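PDB 4OQJ: PKS from Streptomyces albus, which probably catalyses decarboxylative carbon-carbon bond formation during polyketide chain extension, as a ketosynthase-containing part of an AT-less type I polyketide synthase in oxazolomycin biosynthesis. Local coordinates for residues S194-A199 against A376-L381; N288-D293 against G440-V445; E327-A332 against S434-G439. All blocks are in the same frame, centred on the assembly; numbering follows the deposited sequence.

How the contacts relate
From the N terminus, the chain first lays down the start of helix 195-209, then the end of strand 280-289, then the loop after strand 325-327. Helix 376-390 returns to the first helix and closes contact 1. Strand 430-436 next reaches back to the 327-332 loop, closing contact 3, and strand 441-448 pairs with strand 280-289, closing contact 2 last. Contact 3 therefore lies within the span of contact 2, whereas contact 1 crosses both. Contacts 2 and 3 belong to one sheet, whose strands 430-436 and 441-448 are neighbours; contact 1 packs helices against it through Leu197 with Ala443 and Ser435.

Contact 1 (S194-A199 against A376-L381); sequences STSLVA and AGMAGL
Ser196 and Gly377 meet almost backbone to backbone: Ser196 CB stands 3.5 Å from Gly377 CA, closer than usual for two carbons, and the missing side chain of the glycine is what permits it. The selenomethionine Met378 closes over the same serine. Its CG lies 3.5 Å from Ser196 OG, and its chain, bent at both chi2 and chi3 (chi3 109°), curls back to set CE 3.7 Å from Ser196 O. On the neighbouring flank, Leu197 passes the glycine with one branch, CD2, which lies 3.6 Å from Gly377 O and 4.1 Å from Leu381 CB.

Ser196 OG is turned beside its own backbone N (chi1 -73°), and its hydrogen bond goes to Thr374 O, in the loop just ahead of the second helix. A water sits between the helix starts, accepting from Ser196 N at 3.1 Å and from Gly377 N at 2.9 Å. The short axes come within 7.6 Å of each other and are inclined at 70°, with Ser196 and Gly377 the residues whose CA atoms are nearest across the pair. Farther out, Leu197 rests on Val433 and Ser435 of strand 430-436, and Val200 lies against both Met378 and Leu381. The pair matches the buried helix layer of the thiolase fold, packed against a sheet.

Chemically, the bridging water takes up two first-turn N-H groups that intrahelical bonding would not reach. Two helix N termini thus converge on one oxygen, an arrangement in which both helix dipoles would be expected to favour the water's lone pairs.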
loop_
_atom_site.group_PDB
_atom_site.type_symbol
_atom_site.label_atom_id
_atom_site.label_comp_id
_atom_site.label_asym_id
_atom_site.label_seq_id
_atom_site.Cartn_x
_atom_site.Cartn_y
_atom_site.Cartn_z
ATOM N N SER A 194 12.087 0.119 4.721
ATOM C CA SER A 194 11.170 -0.897 5.247
ATOM C C SER A 194 10.156 -1.413 4.233
ATOM O O SER A 194 9.327 -2.281 4.561
ATOM C CB SER A 194 10.433 -0.339 6.465
ATOM O OG SER A 194 9.766 0.863 6.139
ATOM N N THR A 195 10.231 -0.907 3.003
ATOM C CA THR A 195 9.285 -1.273 1.947
ATOM C C THR A 195 8.969 -2.766 1.866
ATOM O O THR A 195 7.810 -3.147 1.744
ATOM C CB THR A 195 9.814 -0.821 0.558
ATOM O OG1 THR A 195 9.834 0.614 0.502
ATOM C CG2 THR A 195 8.956 -1.370 -0.569
ATOM N N SER A 196 9.995 -3.615 1.927
ATOM C CA SER A 196 9.789 -5.050 1.765
ATOM C C SER A 196 8.813 -5.646 2.742
ATOM O O SER A 196 7.941 -6.425 2.350
ATOM C CB SER A 196 11.120 -5.817 1.914
ATOM O OG SER A 196 11.950 -5.640 0.790
ATOM N N LEU A 197 9.011 -5.371 4.025
ATOM C CA LEU A 197 8.156 -5.971 5.047
ATOM C C LEU A 197 6.793 -5.301 5.143
ATOM O O LEU A 197 5.818 -5.945 5.501
ATOM C CB LEU A 197 8.862 -5.941 6.392
ATOM C CG LEU A 197 10.200 -6.696 6.448
ATOM C CD1 LEU A 197 10.692 -6.776 7.897
ATOM C CD2 LEU A 197 10.118 -8.102 5.820
ATOM N N VAL A 198 6.708 -4.020 4.808
ATOM C CA VAL A 198 5.402 -3.375 4.668
ATOM C C VAL A 198 4.605 -4.050 3.544
ATOM O O VAL A 198 3.417 -4.318 3.705
ATOM C CB VAL A 198 5.542 -1.859 4.410
ATOM C CG1 VAL A 198 4.184 -1.212 4.148
ATOM C CG2 VAL A 198 6.219 -1.178 5.607
ATOM N N ALA A 199 5.253 -4.369 2.422
ATOM C CA ALA A 199 4.558 -5.045 1.336
ATOM C C ALA A 199 4.067 -6.403 1.827
ATOM O O ALA A 199 2.930 -6.807 1.547
ATOM C CB ALA A 199 5.463 -5.202 0.126
ATOM N N ALA A 376 15.830 -4.391 1.357
ATOM C CA ALA A 376 16.593 -4.878 2.512
ATOM C C ALA A 376 15.798 -5.913 3.287
ATOM O O ALA A 376 16.341 -6.917 3.728
ATOM C CB ALA A 376 16.983 -3.725 3.423
ATOM N N GLY A 377 14.501 -5.661 3.439
ATOM C CA GLY A 377 13.637 -6.563 4.163
ATOM C C GLY A 377 13.473 -7.903 3.477
ATOM O O GLY A 377 13.232 -8.911 4.151
HETATM N N MSE A 378 13.577 -7.933 2.149
HETATM C CA MSE A 378 13.520 -9.215 1.427
HETATM C C MSE A 378 14.763 -10.042 1.734
HETATM O O MSE A 378 14.682 -11.239 1.973
HETATM C CB MSE A 378 13.416 -9.012 -0.097
HETATM C CG MSE A 378 12.007 -8.776 -0.650
HETATM SE SE MSE A 378 10.779 -10.257 -0.284
HETATM C CE MSE A 378 9.879 -9.199 0.947
ATOM N N ALA A 379 15.922 -9.400 1.727
ATOM C CA ALA A 379 17.151 -10.110 2.034
ATOM C C ALA A 379 17.078 -10.667 3.468
ATOM O O ALA A 379 17.464 -11.809 3.723
ATOM C CB ALA A 379 18.358 -9.194 1.857
ATOM N N GLY A 380 16.524 -9.887 4.386
ATOM C CA GLY A 380 16.399 -10.315 5.778
ATOM C C GLY A 380 15.372 -11.437 5.981
ATOM O O GLY A 380 15.627 -12.400 6.697
ATOM N N LEU A 381 14.205 -11.304 5.353
ATOM C CA LEU A 381 13.139 -12.291 5.496
ATOM C C LEU A 381 13.523 -13.610 4.828
ATOM O O LEU A 381 13.337 -14.687 5.409
ATOM C CB LEU A 381 11.830 -11.755 4.909
ATOM C CG LEU A 381 10.609 -12.690 4.921
ATOM C CD1 LEU A 381 10.310 -13.219 6.317
ATOM C CD2 LEU A 381 9.401 -11.960 4.365
HETATM O O HOH W 1 12.903 -3.283 2.854
#

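Contact 2 (N288-D293 against G440-V445); sequences NNDGSD and GTNAHV. With K (potassium ion), chain B.
The side-chain amides of Asn288 and Asn442 are turned 71° apart, and the NH2 end of Asn442 is where the flat groups meet. They sit on the antiparallel pairing of strands 280-289 and 441-448 in the thiolase-type sheet of the ketosynthase. Asn442 ND2 gives one hydrogen to Asp290 OD1 at 2.8 Å, almost in its own amide plane, and the other to Asn288 OD1 at 2.9 Å, slightly tilted from that plane. Asp290 OD1 is approached from above its carboxylate, 43° out of plane. A water donates to Asp290 OD2 and to Asn442 OD1, tying both groups a second time, and Lys294 forms a salt bridge with Asp290 OD2.

Asn288 and Asn442 form a hydrogen-bonded pair, with Asn288 N to Asn442 O at 3.0 Å; Asp290 N to Gly440 O, 2.9 Å, prolongs the ladder past the strand end. Asn289 and Thr441 make the non-hydrogen-bonded pair: Asn289 ND2 donates in its amide plane to Thr441 OG1 at 3.0 Å, and that hydroxyl also bonds Ser186 of the second subunit.

Beyond them Asn289 OD1 closes an Asx turn onto Gly291 N, 2.7 Å away, and Ser292 O binds the potassium ion at 2.8 Å, joined by Lys294 O of the same chain and by Tyr178 OH of the second subunit.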
loop_
_atom_site.group_PDB
_atom_site.type_symbol
_atom_site.label_atom_id
_atom_site.label_comp_id
_atom_site.label_asym_id
_atom_site.label_seq_id
_atom_site.Cartn_x
_atom_site.Cartn_y
_atom_site.Cartn_z
ATOM N N ASN A 288 4.167 0.310 12.050
ATOM C CA ASN A 288 3.807 1.556 12.680
ATOM C C ASN A 288 4.698 2.676 12.135
ATOM O O ASN A 288 5.492 2.455 11.211
ATOM C CB ASN A 288 3.894 1.435 14.215
ATOM C CG ASN A 288 5.323 1.358 14.734
ATOM O OD1 ASN A 288 6.270 1.579 13.999
ATOM N ND2 ASN A 288 5.477 1.059 16.027
ATOM N N ASN A 289 4.530 3.877 12.661
ATOM C CA ASN A 289 5.459 4.964 12.357
ATOM C C ASN A 289 5.870 5.631 13.651
ATOM O O ASN A 289 5.077 5.705 14.607
ATOM C CB ASN A 289 4.843 5.978 11.388
ATOM C CG ASN A 289 5.848 7.010 10.905
ATOM O OD1 ASN A 289 6.155 7.988 11.608
ATOM N ND2 ASN A 289 6.376 6.796 9.708
ATOM N N ASP A 290 7.102 6.133 13.684
ATOM C CA ASP A 290 7.626 6.841 14.858
ATOM C C ASP A 290 6.822 8.080 15.230
ATOM O O ASP A 290 6.781 8.485 16.402
ATOM C CB ASP A 290 9.072 7.268 14.616
ATOM C CG ASP A 290 10.012 6.095 14.485
ATOM O OD1 ASP A 290 9.685 5.019 15.020
ATOM O OD2 ASP A 290 11.070 6.259 13.848
ATOM N N GLY A 291 6.205 8.710 14.232
ATOM C CA GLY A 291 5.531 9.965 14.471
ATOM C C GLY A 291 6.565 11.042 14.749
ATOM O O GLY A 291 7.682 10.980 14.223
ATOM N N SER A 292 6.206 12.016 15.575
ATOM C CA SER A 292 7.003 13.226 15.729
ATOM C C SER A 292 8.053 13.134 16.831
ATOM O O SER A 292 8.987 13.929 16.858
ATOM C CB SER A 292 6.098 14.431 16.035
ATOM O OG SER A 292 5.266 14.731 14.919
ATOM N N ASP A 293 7.891 12.193 17.752
ATOM C CA ASP A 293 8.642 12.264 19.018
ATOM C C ASP A 293 10.048 11.655 18.863
ATOM O O ASP A 293 10.328 10.533 19.291
ATOM C CB ASP A 293 7.855 11.567 20.123
ATOM C CG ASP A 293 8.495 11.726 21.492
ATOM O OD1 ASP A 293 9.372 12.608 21.653
ATOM O OD2 ASP A 293 8.106 10.969 22.409
ATOM N N GLY A 440 10.621 6.759 9.191
ATOM C CA GLY A 440 10.129 6.236 10.452
ATOM C C GLY A 440 9.047 5.178 10.396
ATOM O O GLY A 440 8.454 4.874 11.429
ATOM N N THR A 441 8.774 4.608 9.227
ATOM C CA THR A 441 7.812 3.510 9.186
ATOM C C THR A 441 8.564 2.216 9.485
ATOM O O THR A 441 9.519 1.860 8.791
ATOM C CB THR A 441 7.064 3.445 7.853
ATOM O OG1 THR A 441 6.090 4.492 7.837
ATOM C CG2 THR A 441 6.335 2.099 7.685
ATOM N N ASN A 442 8.127 1.551 10.558
ATOM C CA ASN A 442 8.754 0.350 11.084
ATOM C C ASN A 442 7.919 -0.874 10.822
ATOM O O ASN A 442 6.708 -0.802 10.859
ATOM C CB ASN A 442 8.955 0.475 12.586
ATOM C CG ASN A 442 9.656 1.757 12.972
ATOM O OD1 ASN A 442 10.715 2.059 12.449
ATOM N ND2 ASN A 442 9.059 2.522 13.900
ATOM N N ALA A 443 8.572 -2.005 10.592
ATOM C CA ALA A 443 7.890 -3.266 10.378
ATOM C C ALA A 443 8.622 -4.393 11.095
ATOM O O ALA A 443 9.853 -4.369 11.219
ATOM C CB ALA A 443 7.791 -3.563 8.911
ATOM N N HIS A 444 7.860 -5.365 11.584
ATOM C CA HIS A 444 8.425 -6.572 12.190
ATOM C C HIS A 444 7.507 -7.739 11.849
ATOM O O HIS A 444 6.286 -7.622 11.910
ATOM C CB HIS A 444 8.577 -6.410 13.700
ATOM C CG HIS A 444 9.363 -7.506 14.369
ATOM N ND1 HIS A 444 10.744 -7.514 14.420
ATOM C CD2 HIS A 444 8.955 -8.616 15.032
ATOM C CE1 HIS A 444 11.148 -8.576 15.103
ATOM N NE2 HIS A 444 10.084 -9.253 15.494
ATOM N N VAL A 445 8.110 -8.852 11.460
ATOM C CA VAL A 445 7.403 -10.042 11.003
ATOM C C VAL A 445 7.843 -11.250 11.844
ATOM O O VAL A 445 9.045 -11.439 12.110
ATOM C CB VAL A 445 7.686 -10.285 9.516
ATOM C CG1 VAL A 445 7.107 -11.616 9.027
ATOM C CG2 VAL A 445 7.149 -9.130 8.710
HETATM K K K B . 10.463 16.097 15.960
HETATM O O HOH W 2 12.308 4.036 13.187
HETATM O O HOH W 3 13.072 17.916 15.807
HETATM O O HOH W 4 8.332 16.591 13.876
HETATM O O HOH W 5 8.658 17.800 17.403
HETATM O O HOH W 6 10.555 16.128 19.114
#

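Contact 3 (E327-A332 against S434-G439); sequences EAHGTA and SSFGIG. With GOL (glycerol), chain D.
Two torsions bring His329 and Phe436 together: the imidazole extends with CG anti to its backbone N (chi1 -178°), while the phenyl ring folds back beside its own backbone N (chi1 -48°). The segment 327-332 carries the EAHGTA sequence, which in ketosynthases of the thiolase fold supplies one histidine of a Cys-His-His active site. His329 CB lies 3.6 Å from Phe436 CD2. The rings themselves are oblique, their centroids 5.5 Å apart and their planes at 53°. Over one face of the imidazole sits Phe436 N, 3.4 Å above the His329 ring plane and offset toward the rim.

The surroundings of His329 are consistent with that active-site role: the nearby His371 hydrogen-bonds the same glycerol that His329 holds, and Cys193 touches Ile438. Both nitrogens of the ring have small-molecule partners. A water near the ring plane lies 2.9 Å from His329 ND1 and 2.8 Å from Ser435 OG, while glycerol O1, probably from the crystallisation liquor, is hydrogen-bonded to His329 NE2 at 2.7 Å. Glycerol O3 donates to Phe436 O at 3.0 Å; that carbonyl is also close to NE2, but at too poor an angle for a bond.

The backbone around the histidine is fixed from outside, His329 N bonding Glu340 OE2 and His329 O bonding Lys366 NZ. At the strand end, where 325-327 runs parallel to 430-436, Ser434 N donates a hydrogen bond to Glu327 O at 2.9 Å, the nitrogen lying nearly on the line of the Glu327 C=O.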
loop_
_atom_site.group_PDB
_atom_site.type_symbol
_atom_site.label_atom_id
_atom_site.label_comp_id
_atom_site.label_asym_id
_atom_site.label_seq_id
_atom_site.Cartn_x
_atom_site.Cartn_y
_atom_site.Cartn_z
ATOM N N GLU A 327 16.382 -11.427 13.160
ATOM C CA GLU A 327 17.077 -10.802 12.060
ATOM C C GLU A 327 16.864 -9.306 12.219
ATOM O O GLU A 327 15.784 -8.784 11.941
ATOM C CB GLU A 327 16.567 -11.323 10.709
ATOM C CG GLU A 327 17.072 -10.567 9.456
ATOM C CD GLU A 327 18.581 -10.733 9.193
ATOM O OE1 GLU A 327 19.226 -11.617 9.799
ATOM O OE2 GLU A 327 19.116 -9.970 8.363
ATOM N N ALA A 328 17.909 -8.644 12.692
ATOM C CA ALA A 328 17.919 -7.216 12.943
ATOM C C ALA A 328 17.930 -6.411 11.657
ATOM O O ALA A 328 18.362 -6.891 10.611
ATOM C CB ALA A 328 19.121 -6.857 13.765
ATOM N N HIS A 329 17.446 -5.181 11.739
ATOM C CA HIS A 329 17.625 -4.229 10.655
ATOM C C HIS A 329 19.130 -4.074 10.419
ATOM O O HIS A 329 19.617 -4.150 9.287
ATOM C CB HIS A 329 16.954 -2.908 11.022
ATOM C CG HIS A 329 17.041 -1.874 9.955
ATOM N ND1 HIS A 329 16.557 -2.075 8.682
ATOM C CD2 HIS A 329 17.559 -0.623 9.976
ATOM C CE1 HIS A 329 16.773 -0.991 7.958
ATOM N NE2 HIS A 329 17.382 -0.098 8.718
ATOM N N GLY A 330 19.861 -3.865 11.509
ATOM C CA GLY A 330 21.278 -4.202 11.570
ATOM C C GLY A 330 22.212 -3.481 10.613
ATOM O O GLY A 330 22.961 -4.120 9.876
ATOM N N THR A 331 22.206 -2.154 10.655
ATOM C CA THR A 331 22.983 -1.352 9.704
ATOM C C THR A 331 24.388 -0.976 10.179
ATOM O O THR A 331 25.143 -0.344 9.431
ATOM C CB THR A 331 22.250 -0.060 9.378
ATOM O OG1 THR A 331 21.964 0.629 10.601
ATOM C CG2 THR A 331 20.971 -0.379 8.646
ATOM N N ALA A 332 24.728 -1.355 11.410
ATOM C CA ALA A 332 26.076 -1.152 11.954
ATOM C C ALA A 332 26.472 0.313 12.162
ATOM O O ALA A 332 27.642 0.670 11.995
ATOM C CB ALA A 332 27.121 -1.845 11.047
ATOM N N SER A 434 13.101 -7.696 11.466
ATOM C CA SER A 434 12.852 -6.256 11.547
ATOM C C SER A 434 13.304 -5.500 10.316
ATOM O O SER A 434 14.301 -5.844 9.689
ATOM C CB SER A 434 13.569 -5.666 12.761
ATOM O OG SER A 434 13.023 -6.185 13.955
ATOM N N SER A 435 12.592 -4.428 10.005
ATOM C CA SER A 435 13.034 -3.483 8.988
ATOM C C SER A 435 12.508 -2.089 9.321
ATOM O O SER A 435 11.301 -1.899 9.442
ATOM C CB SER A 435 12.567 -3.945 7.612
ATOM O OG SER A 435 13.187 -3.196 6.595
ATOM N N PHE A 436 13.417 -1.119 9.469
ATOM C CA PHE A 436 13.066 0.246 9.860
ATOM C C PHE A 436 13.486 1.258 8.799
ATOM O O PHE A 436 14.656 1.353 8.450
ATOM C CB PHE A 436 13.722 0.608 11.190
ATOM C CG PHE A 436 13.553 -0.437 12.242
ATOM C CD1 PHE A 436 12.309 -0.988 12.494
ATOM C CD2 PHE A 436 14.640 -0.892 12.967
ATOM C CE1 PHE A 436 12.155 -1.954 13.475
ATOM C CE2 PHE A 436 14.486 -1.870 13.945
ATOM C CZ PHE A 436 13.255 -2.393 14.195
ATOM N N GLY A 437 12.525 2.008 8.279
ATOM C CA GLY A 437 12.795 2.925 7.183
ATOM C C GLY A 437 13.162 4.351 7.560
ATOM O O GLY A 437 12.757 4.866 8.600
ATOM N N ILE A 438 13.930 5.004 6.693
ATOM C CA ILE A 438 14.032 6.457 6.728
ATOM C C ILE A 438 12.617 7.009 6.581
ATOM O O ILE A 438 11.889 6.593 5.696
ATOM C CB ILE A 438 14.930 7.003 5.605
ATOM C CG1 ILE A 438 16.363 6.513 5.800
ATOM C CG2 ILE A 438 14.893 8.526 5.575
ATOM C CD1 ILE A 438 17.017 6.987 7.104
ATOM N N GLY A 439 12.237 7.918 7.466
ATOM C CA GLY A 439 10.887 8.453 7.500
ATOM C C GLY A 439 10.060 7.806 8.596
ATOM O O GLY A 439 8.921 8.224 8.882
HETATM C C1 GOL D . 18.612 2.993 6.931
HETATM O O1 GOL D . 17.794 1.849 6.938
HETATM C C2 GOL D . 18.630 3.589 8.333
HETATM O O2 GOL D . 19.544 4.658 8.397
HETATM C C3 GOL D . 17.248 4.077 8.743
HETATM O O3 GOL D . 16.700 3.193 9.699
HETATM O O HOH W 7 15.787 -4.089 6.710
#